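Local structure of insect group II chitinase (Ostrinia furnacalis, 5Y2B) at residues A[248-253]-A[343-348]. The protein probably hydrolyses the beta-1,4 linkages of chitin, as other family 18 glycoside hydrolases do, and holds N-acetylglucosamine units in its cleft. Sequence-based numbering, arbitrary orientation.
With NAG (2-acetamido-2-deoxy-beta-D-glucopyranose), chain B; NAG (2-acetamido-2-deoxy-beta-D-glucopyranose), chain C.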
loop_
_atom_site.group_PDB
_atom_site.type_symbol
_atom_site.label_atom_id
_atom_site.label_comp_id
_atom_site.label_asym_id
_atom_site.label_seq_id
_atom_site.Cartn_x
_atom_site.Cartn_y
_atom_site.Cartn_z
ATOM N N MET A 248 -4.561 3.141 2.871
ATOM C CA MET A 248 -4.815 4.523 2.507
ATOM C C MET A 248 -3.602 5.137 1.827
ATOM O O MET A 248 -2.482 5.034 2.356
ATOM C CB MET A 248 -5.188 5.366 3.718
ATOM C CG MET A 248 -6.700 5.080 4.205
ATOM S SD MET A 248 -6.890 5.610 5.872
ATOM C CE MET A 248 -6.031 4.360 6.820
ATOM N N PRO A 249 -3.787 5.827 0.698
ATOM C CA PRO A 249 -2.652 6.393 -0.050
ATOM C C PRO A 249 -2.220 7.741 0.503
ATOM O O PRO A 249 -3.046 8.603 0.821
ATOM C CB PRO A 249 -3.216 6.557 -1.469
ATOM C CG PRO A 249 -4.686 6.938 -1.180
ATOM C CD PRO A 249 -5.087 6.232 0.132
ATOM N N MET A 250 -0.889 7.908 0.624
ATOM C CA MET A 250 -0.295 9.187 0.991
ATOM C C MET A 250 0.131 9.968 -0.236
ATOM O O MET A 250 1.006 10.830 -0.134
ATOM C CB MET A 250 0.901 9.009 1.939
ATOM C CG MET A 250 0.652 8.127 3.196
ATOM S SD MET A 250 -0.300 8.921 4.499
ATOM C CE MET A 250 -1.979 8.449 4.023
ATOM N N TYR A 251 -0.443 9.659 -1.397
ATOM C CA TYR A 251 0.009 10.198 -2.671
ATOM C C TYR A 251 -1.216 10.310 -3.565
ATOM O O TYR A 251 -2.340 9.890 -3.212
ATOM C CB TYR A 251 1.076 9.314 -3.327
ATOM C CG TYR A 251 0.481 7.976 -3.672
ATOM C CD1 TYR A 251 0.355 6.992 -2.705
ATOM C CD2 TYR A 251 -0.026 7.723 -4.937
ATOM C CE1 TYR A 251 -0.219 5.799 -2.987
ATOM C CE2 TYR A 251 -0.601 6.542 -5.242
ATOM C CZ TYR A 251 -0.707 5.582 -4.266
ATOM O OH TYR A 251 -1.278 4.405 -4.575
ATOM N N GLY A 252 -0.992 10.880 -4.734
ATOM C CA GLY A 252 -2.070 11.174 -5.643
ATOM C C GLY A 252 -1.750 10.584 -6.994
ATOM O O GLY A 252 -0.586 10.417 -7.368
ATOM N N GLN A 253 -2.806 10.217 -7.708
ATOM C CA GLN A 253 -2.684 9.853 -9.103
ATOM C C GLN A 253 -2.830 11.120 -9.962
ATOM O O GLN A 253 -3.783 11.883 -9.809
ATOM C CB GLN A 253 -3.742 8.800 -9.472
ATOM C CG GLN A 253 -3.448 7.353 -8.973
ATOM C CD GLN A 253 -2.234 6.700 -9.646
ATOM O OE1 GLN A 253 -1.809 7.115 -10.713
ATOM N NE2 GLN A 253 -1.673 5.675 -9.009
ATOM N N GLY A 343 -5.723 0.355 10.121
ATOM C CA GLY A 343 -5.315 0.997 8.874
ATOM C C GLY A 343 -3.884 0.712 8.394
ATOM O O GLY A 343 -3.024 0.248 9.151
ATOM N N MET A 344 -3.629 0.985 7.122
ATOM C CA MET A 344 -2.313 0.831 6.519
ATOM C C MET A 344 -2.045 2.045 5.628
ATOM O O MET A 344 -2.958 2.514 4.940
ATOM C CB MET A 344 -2.263 -0.471 5.694
ATOM C CG MET A 344 -1.009 -0.679 4.854
ATOM S SD MET A 344 -1.077 0.037 3.195
ATOM C CE MET A 344 -1.915 -1.272 2.265
ATOM N N ILE A 345 -0.800 2.535 5.572
ATOM C CA ILE A 345 -0.501 3.616 4.629
ATOM C C ILE A 345 0.593 3.190 3.660
ATOM O O ILE A 345 1.576 2.539 4.038
ATOM C CB ILE A 345 -0.123 4.948 5.333
ATOM C CG1 ILE A 345 1.177 4.791 6.113
ATOM C CG2 ILE A 345 -1.232 5.381 6.227
ATOM C CD1 ILE A 345 1.903 6.066 6.373
ATOM N N TRP A 346 0.405 3.567 2.400
ATOM C CA TRP A 346 1.449 3.580 1.384
ATOM C C TRP A 346 1.718 5.051 1.053
ATOM O O TRP A 346 0.878 5.699 0.409
ATOM C CB TRP A 346 1.019 2.829 0.108
ATOM C CG TRP A 346 2.164 2.806 -0.834
ATOM C CD1 TRP A 346 2.504 3.768 -1.752
ATOM C CD2 TRP A 346 3.222 1.850 -0.841
ATOM N NE1 TRP A 346 3.686 3.433 -2.364
ATOM C CE2 TRP A 346 4.146 2.258 -1.826
ATOM C CE3 TRP A 346 3.462 0.667 -0.131
ATOM C CZ2 TRP A 346 5.287 1.531 -2.117
ATOM C CZ3 TRP A 346 4.600 -0.045 -0.415
ATOM C CH2 TRP A 346 5.497 0.381 -1.402
ATOM N N ALA A 347 2.864 5.603 1.457
ATOM C CA ALA A 347 3.947 5.054 2.300
ATOM C C ALA A 347 4.456 6.227 3.197
ATOM O O ALA A 347 4.079 7.390 2.970
ATOM C CB ALA A 347 5.069 4.521 1.451
ATOM N N LEU A 348 5.296 5.915 4.190
ATOM C CA LEU A 348 5.738 6.908 5.175
ATOM C C LEU A 348 6.289 8.149 4.506
ATOM O O LEU A 348 5.988 9.279 4.915
ATOM C CB LEU A 348 6.827 6.311 6.075
ATOM C CG LEU A 348 6.231 5.456 7.185
ATOM C CD1 LEU A 348 7.310 4.525 7.732
ATOM C CD2 LEU A 348 5.608 6.375 8.252
HETATM C C1 NAG B . 1.130 -1.265 -4.466
HETATM C C2 NAG B . 2.484 -1.959 -4.094
HETATM C C3 NAG B . 3.691 -1.079 -4.447
HETATM C C4 NAG B . 3.236 0.144 -5.239
HETATM C C5 NAG B . 2.178 0.929 -4.467
HETATM C C6 NAG B . 1.543 2.007 -5.310
HETATM C C7 NAG B . 1.937 -1.836 -1.670
HETATM C C8 NAG B . 2.085 -2.561 -0.321
HETATM N N2 NAG B . 2.535 -2.433 -2.721
HETATM O O3 NAG B . 4.595 -1.884 -5.202
HETATM O O4 NAG B . 4.274 1.113 -5.360
HETATM O O5 NAG B . 1.121 0.096 -3.995
HETATM O O6 NAG B . 0.586 2.713 -4.547
HETATM O O7 NAG B . 1.317 -0.754 -1.769
HETATM C C1 NAG C . 5.105 1.143 -6.466
HETATM C C2 NAG C . 5.739 2.522 -6.488
HETATM C C3 NAG C . 6.892 2.546 -7.461
HETATM C C4 NAG C . 7.863 1.459 -7.034
HETATM C C5 NAG C . 7.138 0.104 -7.042
HETATM C C6 NAG C . 8.013 -1.036 -6.559
HETATM C C7 NAG C . 4.330 4.448 -5.866
HETATM C C8 NAG C . 3.240 5.426 -6.342
HETATM N N2 NAG C . 4.754 3.561 -6.774
HETATM O O3 NAG C . 7.489 3.823 -7.409
HETATM O O4 NAG C . 8.895 1.278 -7.972
HETATM O O5 NAG C . 6.054 0.200 -6.129
HETATM O O6 NAG C . 7.390 -2.286 -6.765
HETATM O O7 NAG C . 4.814 4.484 -4.721
#
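Met248 and Trp346 lie on adjacent parallel strands of the TIM barrel of this family 18 glycoside hydrolase, 244-257 and 342-346, at the sugar-binding end. Three backbone hydrogen bonds zip them together: Met248 N to Met344 O (2.7 Å), Trp346 N to Met248 O, and Met250 N to Trp346 O, the last nearly straight at 171°. Met248 O also receives a CA-H...O contact from Ile345 CA. Met248, bent at its third torsion, lays CE near Gly343 CA (4.0 Å) and also touches helix 325-337. Met250, where the strand is interrupted, folds back over Ile345: its CE meets CG2 of Ile345 at 3.9 Å, and helix 363-373 touches both residues. Trp346 faces the cleft instead, its CG anti to the backbone N (chi1 -176°), which brings the indole beneath the chain B NAG; a cis peptide links it to Ala347, whose CB lies against the opposite face. The pyranose of the chain B NAG lies over one face with C5 near CE2, and its acetamido group over the rim on the CE3 side, O7 3.1 Å from Trp346 CE3. Tyr251 comes to the indole edge, CE1 at 3.6 Å from Trp346 CD1, the two ring planes nearly perpendicular at 87°. The edge of the Tyr251 ring in turn meets Trp346 O, in its plane. With the indole cut back to an alanine here, the chain B sugar is likely to lose its aromatic floor and the chain C acetamido oxygen its donor. Tyr251 OH accepts a hydrogen bond from O6 of the chain B NAG and is also bonded to Asp199. On the next sugar, O7 of the chain C NAG lies in the indole plane and takes the NE1 hydrogen of Trp346 at 2.8 Å.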